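PDB 5EPA: SnoK from Streptomyces nogalater, which acts as a carbocyclase in nogalamycin biosynthesis, a non-heme iron enzyme that binds 2-oxoglutarate and belongs to the phytanoyl-CoA dioxygenase family. Local coordinates for residues V157-G162 with M223-T228; W151-D156 with V206-G211; Q36-I41 with M164-G169. All coordinates share one frame; numbering follows the deposited sequence.

Each of the three contacts reaches the 2-oxoglutarate pocket through one residue: Ala224 in contact 1, its side chain about 3 Å from the ligand and about 9 Å from the iron, Trp151 in contact 2 and Met164 in contact 3. Their segments alternate along the chain. Contacts 1 and 2 have centres about 11 Å apart and are joined where the chain runs on from Asp156 to Val157, whose N lies 2.7 Å from Val208 O, a probable hydrogen bond. Contact 3 meets contact 1 within the four-stranded sheet, with Ser165 N 2.9 Å from Met223 O, and meets contact 2 on the other side of strand 164-166, with Val206 N 3.0 Å from Met164 O.

Contact 1 (V157-G162 with M223-T228); sequences VPVERG and MAEANT
Gly162 packs against the backbone of Glu225 to Asn227, and here the two segments pack closely: its CA makes a CA-H...O contact of 3.3 Å with Glu225 O. With phi at 96°, a side chain on Gly162 would be pushed into the carbonyl oxygen of Arg161 and would also crowd Glu225 O. Beside it, Asn227 carries its CG anti to the backbone N (chi1 179°), which lays the amide alongside Arg161. OD1 sits 3.4 Å from Arg161 CA and ND2 3.8 Å from Arg161 CG, while the polar ends are satisfied by Ser229 OG on OD1 and by the carbonyls of Ser231 and Lys122 on ND2. The segment 157-162 belongs to the loop that leads from one sheet of the double-stranded beta-helix, after strand 148-153, to strand 164-166 of the other. A type I turn from Pro158 to Arg161 bends this loop, and Gly162 O beyond it accepts a bond from Arg233, which binds 2-oxoglutarate. Toward solvent the packing thins. Thr228 N still donates to Glu160 O at 2.8 Å, arriving almost in line with the C=O bond (172°), but the Glu160 side chain bends away, and its CB is 3.6 Å from Thr228 OG1. Glu225 CG comes to 3.4 Å from Val159 O, but the two side chains meet slackly, with Val159 CG1 4.4 Å from Glu225 CG.

Contact 2 (W151-D156 with V206-G211); sequences WIALTD and VPVRAG. With AKG (2-oxoglutaric acid), chain H.
The Trp151 indole meets Val208 at its rim, where CZ3 lies 4.0 Å from Val208 CG2, and meets the ligand at another part of the same edge. There NE1 gives a nearly straight hydrogen bond of 3.1 Å to O3 of 2-oxoglutarate, which lies in the ring plane. Met164 CG rests over one face of the indole. With CG anti to the backbone N (chi1 -166°), the tryptophan can reach the ligand and the loop together. Val208 CG2 also packs beside Ala153, 3.7 Å from its CB. Two further flat groups meet at the outer end, where the Asp156 carboxylate and the Arg209 guanidinium run side by side with planes 72° apart. Their salt bridge, OD2 to NH1, is long at 3.5 Å, whereas OD1 is firmly used: its anti lone pair takes Ala210 N at 2.9 Å and 175°. In place of Asp156 an alanine would probably leave Ala210 N without this acceptor and the Arg209 guanidinium without its carboxylate partner, freer to turn. At the end of the strand Gly211 N donates to Ala153 O at 2.9 Å, and Ala210 CB presses on Thr155 C at 3.6 Å. The loop before strand 213-217 is thereby fastened to the end of its neighbour, strand 148-153, in the jelly-roll core, where Trp151, Arg233 and Thr130 bind the 2-oxoglutarate.

Contact 3 (Q36-I41 with M164-G169); sequences QGYVHI and MSYVPG. With AKG (2-oxoglutaric acid), chain H.
Gln36 and Gly169 bring the two backbones together at one end of the contact, with CA atoms 4.5 Å apart. Gly169 N donates to Gln36 O at 2.8 Å in an almost straight bond, although the donor stands 43° out of the carbonyl plane. Pro168 CA adds a CA-H...O contact to the same oxygen. Gly37, with positive phi, ends the helix and turns the chain into strand 38-41; by Tyr38 and Tyr166 the CA atoms are 7.3 Å apart, a gap filled by side chains. The two tyrosine rings are nearly parallel, planes 2° apart, but slid so far that they barely overlap, with centroids 4.8 Å apart. Each ring instead covers the other's CB: Tyr166 CB sits 4.1 Å from the Tyr38 centroid, over its face, and Tyr38 CB does the same to Tyr166. Tyr38 gets there with CG between its backbone N and carbonyl carbon (chi1 75°). Nearer the helix end, Gln36 OE1 touches Pro168 CB at 3.3 Å, and Pro168 CG approaches Tyr38 CE1. At the far end Met164 SD packs 3.8 Å from C3 of 2-oxoglutarate. The tyrosine pair thus joins edge strand 38-41 of the seven-stranded sheet to strand 164-166 of the four-stranded one, with Phe32 of helix 27-36 edge-to-face on Tyr38 and the iron ligand His222, on strand 222-224, against Tyr166.

Contact 1 (V157-G162 with M223-T228)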
loop_
_atom_site.group_PDB
_atom_site.type_symbol
_atom_site.label_atom_id
_atom_site.label_comp_id
_atom_site.label_asym_id
_atom_site.label_seq_id
_atom_site.Cartn_x
_atom_site.Cartn_y
_atom_site.Cartn_z
ATOM N N VAL A 157 -3.171 15.357 0.844
ATOM C CA VAL A 157 -3.183 14.709 2.181
ATOM C C VAL A 157 -2.282 15.410 3.198
ATOM O O VAL A 157 -1.181 14.945 3.503
ATOM C CB VAL A 157 -2.817 13.227 2.092
ATOM C CG1 VAL A 157 -3.202 12.534 3.375
ATOM C CG2 VAL A 157 -3.548 12.543 0.951
ATOM N N PRO A 158 -2.745 16.555 3.712
ATOM C CA PRO A 158 -2.028 17.152 4.803
ATOM C C PRO A 158 -2.212 16.236 5.976
ATOM O O PRO A 158 -3.048 15.354 5.934
ATOM C CB PRO A 158 -2.730 18.496 5.022
ATOM C CG PRO A 158 -4.104 18.292 4.486
ATOM C CD PRO A 158 -3.994 17.262 3.392
ATOM N N VAL A 159 -1.465 16.483 7.041
ATOM C CA VAL A 159 -1.402 15.564 8.163
ATOM C C VAL A 159 -2.765 15.148 8.730
ATOM O O VAL A 159 -3.070 13.943 8.896
ATOM C CB VAL A 159 -0.508 16.155 9.280
ATOM C CG1 VAL A 159 -0.641 15.337 10.543
ATOM C CG2 VAL A 159 0.950 16.147 8.824
ATOM N N GLU A 160 -3.592 16.143 8.981
ATOM C CA GLU A 160 -4.877 15.912 9.611
ATOM C C GLU A 160 -5.936 15.340 8.680
ATOM O O GLU A 160 -7.046 15.030 9.114
ATOM C CB GLU A 160 -5.366 17.200 10.288
ATOM C CG GLU A 160 -5.839 18.302 9.324
ATOM C CD GLU A 160 -4.723 19.073 8.569
ATOM O OE1 GLU A 160 -3.495 19.032 8.958
ATOM O OE2 GLU A 160 -5.133 19.756 7.566
ATOM N N ARG A 161 -5.621 15.176 7.394
ATOM C CA ARG A 161 -6.569 14.503 6.473
ATOM C C ARG A 161 -6.347 12.994 6.411
ATOM O O ARG A 161 -6.805 12.341 5.500
ATOM C CB ARG A 161 -6.523 15.111 5.062
ATOM C CG ARG A 161 -7.757 14.747 4.252
ATOM C CD ARG A 161 -7.920 15.399 2.900
ATOM N NE ARG A 161 -7.681 16.823 2.901
ATOM C CZ ARG A 161 -7.789 17.591 1.818
ATOM N NH1 ARG A 161 -8.162 17.070 0.641
ATOM N NH2 ARG A 161 -7.509 18.886 1.930
ATOM N N GLY A 162 -5.565 12.448 7.337
ATOM C CA GLY A 162 -5.314 11.009 7.371
ATOM C C GLY A 162 -4.039 10.560 6.687
ATOM O O GLY A 162 -4.021 9.563 5.959
ATOM N N MET A 223 1.499 3.269 9.581
ATOM C CA MET A 223 0.199 3.540 10.157
ATOM C C MET A 223 -0.409 4.759 9.450
ATOM O O MET A 223 0.235 5.339 8.597
ATOM C CB MET A 223 0.368 3.756 11.672
ATOM C CG MET A 223 1.002 5.094 12.037
ATOM S SD MET A 223 1.934 5.011 13.574
ATOM C CE MET A 223 3.448 4.251 12.962
ATOM N N ALA A 224 -1.618 5.166 9.827
ATOM C CA ALA A 224 -2.171 6.434 9.336
ATOM C C ALA A 224 -3.013 7.162 10.359
ATOM O O ALA A 224 -3.629 6.553 11.194
ATOM C CB ALA A 224 -2.997 6.204 8.079
ATOM N N GLU A 225 -3.058 8.477 10.233
ATOM C CA GLU A 225 -3.890 9.339 11.084
ATOM C C GLU A 225 -5.344 9.145 10.811
ATOM O O GLU A 225 -5.730 8.747 9.729
ATOM C CB GLU A 225 -3.652 10.824 10.773
ATOM C CG GLU A 225 -2.239 11.310 10.935
ATOM C CD GLU A 225 -1.730 11.026 12.326
ATOM O OE1 GLU A 225 -2.280 11.622 13.264
ATOM O OE2 GLU A 225 -0.802 10.186 12.461
ATOM N N ALA A 226 -6.155 9.466 11.796
ATOM C CA ALA A 226 -7.575 9.731 11.559
ATOM C C ALA A 226 -7.716 10.926 10.612
ATOM O O ALA A 226 -6.849 11.807 10.561
ATOM C CB ALA A 226 -8.262 10.057 12.876
ATOM N N ASN A 227 -8.804 10.984 9.875
ATOM C CA ASN A 227 -9.098 12.165 9.083
ATOM C C ASN A 227 -9.989 13.036 9.901
ATOM O O ASN A 227 -11.161 12.704 10.100
ATOM C CB ASN A 227 -9.773 11.803 7.748
ATOM C CG ASN A 227 -10.106 13.026 6.902
ATOM O OD1 ASN A 227 -9.878 14.174 7.309
ATOM N ND2 ASN A 227 -10.626 12.781 5.692
ATOM N N THR A 228 -9.424 14.141 10.404
ATOM C CA THR A 228 -10.164 15.143 11.198
ATOM C C THR A 228 -10.289 16.442 10.444
ATOM O O THR A 228 -10.775 17.423 10.984
ATOM C CB THR A 228 -9.455 15.463 12.534
ATOM O OG1 THR A 228 -8.105 15.850 12.247
ATOM C CG2 THR A 228 -9.430 14.241 13.422
#

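Contact 2 (W151-D156 with V206-G211)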
loop_
_atom_site.group_PDB
_atom_site.type_symbol
_atom_site.label_atom_id
_atom_site.label_comp_id
_atom_site.label_asym_id
_atom_site.label_seq_id
_atom_site.Cartn_x
_atom_site.Cartn_y
_atom_site.Cartn_z
ATOM N N TRP A 151 1.603 3.919 -2.518
ATOM C CA TRP A 151 0.435 4.571 -1.930
ATOM C C TRP A 151 0.261 5.864 -2.665
ATOM O O TRP A 151 1.031 6.797 -2.489
ATOM C CB TRP A 151 0.667 4.798 -0.452
ATOM C CG TRP A 151 -0.539 5.159 0.371
ATOM C CD1 TRP A 151 -1.412 4.319 0.977
ATOM C CD2 TRP A 151 -0.931 6.478 0.745
ATOM N NE1 TRP A 151 -2.350 5.031 1.680
ATOM C CE2 TRP A 151 -2.069 6.366 1.547
ATOM C CE3 TRP A 151 -0.437 7.759 0.434
ATOM C CZ2 TRP A 151 -2.700 7.472 2.099
ATOM C CZ3 TRP A 151 -1.102 8.865 0.953
ATOM C CH2 TRP A 151 -2.219 8.711 1.775
ATOM N N ILE A 152 -0.689 5.858 -3.583
ATOM C CA ILE A 152 -0.853 6.926 -4.541
ATOM C C ILE A 152 -1.898 7.884 -4.007
ATOM O O ILE A 152 -3.028 7.490 -3.772
ATOM C CB ILE A 152 -1.328 6.346 -5.893
ATOM C CG1 ILE A 152 -0.348 5.295 -6.398
ATOM C CG2 ILE A 152 -1.449 7.448 -6.941
ATOM C CD1 ILE A 152 -0.967 4.328 -7.361
ATOM N N ALA A 153 -1.557 9.143 -3.874
ATOM C CA ALA A 153 -2.524 10.133 -3.389
ATOM C C ALA A 153 -3.386 10.660 -4.513
ATOM O O ALA A 153 -2.858 11.145 -5.509
ATOM C CB ALA A 153 -1.800 11.298 -2.757
ATOM N N LEU A 154 -4.703 10.533 -4.360
ATOM C CA LEU A 154 -5.651 11.047 -5.340
ATOM C C LEU A 154 -6.437 12.252 -4.819
ATOM O O LEU A 154 -7.256 12.819 -5.516
ATOM C CB LEU A 154 -6.580 9.940 -5.841
ATOM C CG LEU A 154 -5.871 8.811 -6.611
ATOM C CD1 LEU A 154 -6.868 7.738 -7.044
ATOM C CD2 LEU A 154 -5.124 9.305 -7.828
ATOM N N THR A 155 -6.155 12.619 -3.587
ATOM C CA THR A 155 -6.493 13.924 -3.046
ATOM C C THR A 155 -5.229 14.463 -2.399
ATOM O O THR A 155 -4.317 13.701 -2.089
ATOM C CB THR A 155 -7.570 13.827 -1.952
ATOM O OG1 THR A 155 -7.125 12.992 -0.875
ATOM C CG2 THR A 155 -8.851 13.232 -2.522
ATOM N N ASP A 156 -5.181 15.757 -2.133
ATOM C CA ASP A 156 -4.172 16.269 -1.187
ATOM C C ASP A 156 -4.302 15.556 0.169
ATOM O O ASP A 156 -5.413 15.217 0.601
ATOM C CB ASP A 156 -4.324 17.776 -0.949
ATOM C CG ASP A 156 -3.795 18.599 -2.071
ATOM O OD1 ASP A 156 -3.117 18.077 -2.967
ATOM O OD2 ASP A 156 -4.084 19.799 -2.098
ATOM N N VAL A 206 4.239 11.772 6.856
ATOM C CA VAL A 206 4.584 12.204 5.511
ATOM C C VAL A 206 3.346 12.736 4.779
ATOM O O VAL A 206 2.692 12.020 4.006
ATOM C CB VAL A 206 5.206 11.059 4.698
ATOM C CG1 VAL A 206 5.663 11.550 3.345
ATOM C CG2 VAL A 206 6.388 10.449 5.418
ATOM N N PRO A 207 3.006 13.999 4.991
ATOM C CA PRO A 207 1.921 14.565 4.220
ATOM C C PRO A 207 2.323 14.719 2.768
ATOM O O PRO A 207 3.506 14.894 2.465
ATOM C CB PRO A 207 1.705 15.934 4.863
ATOM C CG PRO A 207 3.021 16.270 5.493
ATOM C CD PRO A 207 3.517 14.940 6.000
ATOM N N VAL A 208 1.337 14.624 1.873
ATOM C CA VAL A 208 1.600 14.675 0.438
ATOM C C VAL A 208 0.527 15.417 -0.332
ATOM O O VAL A 208 -0.578 15.601 0.143
ATOM C CB VAL A 208 1.704 13.279 -0.168
ATOM C CG1 VAL A 208 2.900 12.536 0.417
ATOM C CG2 VAL A 208 0.417 12.490 0.020
ATOM N N ARG A 209 0.883 15.818 -1.537
ATOM C CA ARG A 209 -0.038 16.439 -2.466
ATOM C C ARG A 209 -0.635 15.394 -3.417
ATOM O O ARG A 209 -0.023 14.394 -3.706
ATOM C CB ARG A 209 0.700 17.508 -3.283
ATOM C CG ARG A 209 1.267 18.711 -2.479
ATOM C CD ARG A 209 0.180 19.718 -2.513
ATOM N NE ARG A 209 0.651 21.082 -2.345
ATOM C CZ ARG A 209 -0.147 22.133 -2.514
ATOM N NH1 ARG A 209 -1.433 21.943 -2.833
ATOM N NH2 ARG A 209 0.331 23.371 -2.351
ATOM N N ALA A 210 -1.805 15.675 -3.950
ATOM C CA ALA A 210 -2.415 14.799 -4.983
ATOM C C ALA A 210 -1.462 14.592 -6.126
ATOM O O ALA A 210 -0.866 15.519 -6.629
ATOM C CB ALA A 210 -3.717 15.387 -5.499
ATOM N N GLY A 211 -1.302 13.347 -6.525
ATOM C CA GLY A 211 -0.376 12.998 -7.605
ATOM C C GLY A 211 0.969 12.514 -7.139
ATOM O O GLY A 211 1.728 11.907 -7.925
HETATM C C1 AKG H . -1.004 0.450 3.045
HETATM O O1 AKG H . -1.032 1.043 1.937
HETATM O O2 AKG H . -0.348 -0.591 3.316
HETATM C C2 AKG H . -1.813 0.954 4.153
HETATM O O5 AKG H . -1.703 0.307 5.183
HETATM C C3 AKG H . -2.690 2.170 3.995
HETATM C C4 AKG H . -3.648 2.478 5.149
HETATM C C5 AKG H . -4.420 3.781 4.871
HETATM O O3 AKG H . -4.587 4.221 3.687
HETATM O O4 AKG H . -4.898 4.423 5.810
#

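Contact 3 (Q36-I41 with M164-G169)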
loop_
_atom_site.group_PDB
_atom_site.type_symbol
_atom_site.label_atom_id
_atom_site.label_comp_id
_atom_site.label_asym_id
_atom_site.label_seq_id
_atom_site.Cartn_x
_atom_site.Cartn_y
_atom_site.Cartn_z
ATOM N N GLN A 36 15.776 3.485 4.467
ATOM C CA GLN A 36 14.689 3.929 5.367
ATOM C C GLN A 36 13.448 3.059 5.286
ATOM O O GLN A 36 12.680 3.023 6.249
ATOM C CB GLN A 36 14.309 5.404 5.113
ATOM C CG GLN A 36 15.475 6.385 5.117
ATOM C CD GLN A 36 16.148 6.486 6.471
ATOM O OE1 GLN A 36 15.489 6.524 7.491
ATOM N NE2 GLN A 36 17.458 6.540 6.479
ATOM N N GLY A 37 13.256 2.358 4.179
ATOM C CA GLY A 37 12.095 1.470 4.017
ATOM C C GLY A 37 10.831 2.120 3.421
ATOM O O GLY A 37 9.801 1.490 3.287
ATOM N N TYR A 38 10.923 3.408 3.133
ATOM C CA TYR A 38 9.880 4.138 2.488
ATOM C C TYR A 38 10.538 5.283 1.721
ATOM O O TYR A 38 11.676 5.657 1.994
ATOM C CB TYR A 38 8.882 4.685 3.521
ATOM C CG TYR A 38 9.427 5.874 4.268
ATOM C CD1 TYR A 38 10.298 5.703 5.371
ATOM C CD2 TYR A 38 9.123 7.163 3.887
ATOM C CE1 TYR A 38 10.829 6.800 6.067
ATOM C CE2 TYR A 38 9.641 8.263 4.597
ATOM C CZ TYR A 38 10.503 8.057 5.671
ATOM O OH TYR A 38 11.021 9.129 6.337
ATOM N N VAL A 39 9.805 5.862 0.783
ATOM C CA VAL A 39 10.236 7.087 0.124
ATOM C C VAL A 39 9.078 7.813 -0.519
ATOM O O VAL A 39 8.209 7.216 -1.156
ATOM C CB VAL A 39 11.352 6.841 -0.915
ATOM C CG1 VAL A 39 10.855 6.074 -2.144
ATOM C CG2 VAL A 39 11.987 8.149 -1.348
ATOM N N HIS A 40 9.107 9.119 -0.360
ATOM C CA HIS A 40 8.115 10.024 -0.930
ATOM C C HIS A 40 8.588 10.506 -2.290
ATOM O O HIS A 40 9.608 11.162 -2.391
ATOM C CB HIS A 40 7.915 11.225 0.009
ATOM C CG HIS A 40 7.010 12.303 -0.539
ATOM N ND1 HIS A 40 7.088 13.612 -0.134
ATOM C CD2 HIS A 40 6.041 12.261 -1.476
ATOM C CE1 HIS A 40 6.196 14.327 -0.784
ATOM N NE2 HIS A 40 5.542 13.529 -1.602
ATOM N N ILE A 41 7.853 10.155 -3.338
ATOM C CA ILE A 41 8.171 10.621 -4.683
ATOM C C ILE A 41 7.101 11.617 -5.154
ATOM O O ILE A 41 5.962 11.256 -5.363
ATOM C CB ILE A 41 8.235 9.466 -5.664
ATOM C CG1 ILE A 41 9.198 8.392 -5.155
ATOM C CG2 ILE A 41 8.661 9.970 -7.031
ATOM C CD1 ILE A 41 10.645 8.836 -5.001
ATOM N N MET A 164 -0.118 9.179 6.057
ATOM C CA MET A 164 0.624 7.996 6.505
ATOM C C MET A 164 1.797 8.405 7.408
ATOM O O MET A 164 2.327 9.488 7.243
ATOM C CB MET A 164 1.184 7.256 5.299
ATOM C CG MET A 164 0.120 6.767 4.325
ATOM S SD MET A 164 -0.657 5.282 4.924
ATOM C CE MET A 164 0.596 4.109 4.463
ATOM N N SER A 165 2.186 7.510 8.314
ATOM C CA SER A 165 3.440 7.618 9.026
ATOM C C SER A 165 4.193 6.315 8.971
ATOM O O SER A 165 3.583 5.254 8.884
ATOM C CB SER A 165 3.224 7.997 10.500
ATOM O OG SER A 165 2.634 9.272 10.612
ATOM N N TYR A 166 5.516 6.400 9.056
ATOM C CA TYR A 166 6.420 5.246 8.868
ATOM C C TYR A 166 7.480 5.219 9.957
ATOM O O TYR A 166 7.843 6.254 10.499
ATOM C CB TYR A 166 7.145 5.345 7.508
ATOM C CG TYR A 166 6.198 5.540 6.362
ATOM C CD1 TYR A 166 5.823 6.810 5.979
ATOM C CD2 TYR A 166 5.663 4.445 5.666
ATOM C CE1 TYR A 166 4.931 7.009 4.951
ATOM C CE2 TYR A 166 4.787 4.641 4.599
ATOM C CZ TYR A 166 4.425 5.933 4.247
ATOM O OH TYR A 166 3.510 6.169 3.249
ATOM N N VAL A 167 7.914 4.019 10.319
ATOM C CA VAL A 167 9.023 3.848 11.213
ATOM C C VAL A 167 10.286 3.581 10.356
ATOM O O VAL A 167 10.493 2.476 9.866
ATOM C CB VAL A 167 8.770 2.700 12.195
ATOM C CG1 VAL A 167 9.946 2.540 13.157
ATOM C CG2 VAL A 167 7.516 2.965 12.995
ATOM N N PRO A 168 11.163 4.603 10.225
ATOM C CA PRO A 168 12.390 4.457 9.449
ATOM C C PRO A 168 13.250 3.247 9.838
ATOM O O PRO A 168 13.521 3.022 11.009
ATOM C CB PRO A 168 13.161 5.743 9.765
ATOM C CG PRO A 168 12.117 6.706 10.155
ATOM C CD PRO A 168 11.121 5.904 10.917
ATOM N N GLY A 169 13.670 2.483 8.840
ATOM C CA GLY A 169 14.554 1.327 9.045
ATOM C C GLY A 169 13.855 0.082 9.554
ATOM O O GLY A 169 14.487 -0.941 9.735
HETATM C C1 AKG H . -1.004 0.450 3.045
HETATM O O1 AKG H . -1.032 1.043 1.937
HETATM O O2 AKG H . -0.348 -0.591 3.316
HETATM C C2 AKG H . -1.813 0.954 4.153
HETATM O O5 AKG H . -1.703 0.307 5.183
HETATM C C3 AKG H . -2.690 2.170 3.995
HETATM C C4 AKG H . -3.648 2.478 5.149
HETATM C C5 AKG H . -4.420 3.781 4.871
HETATM O O3 AKG H . -4.587 4.221 3.687
HETATM O O4 AKG H . -4.898 4.423 5.810
#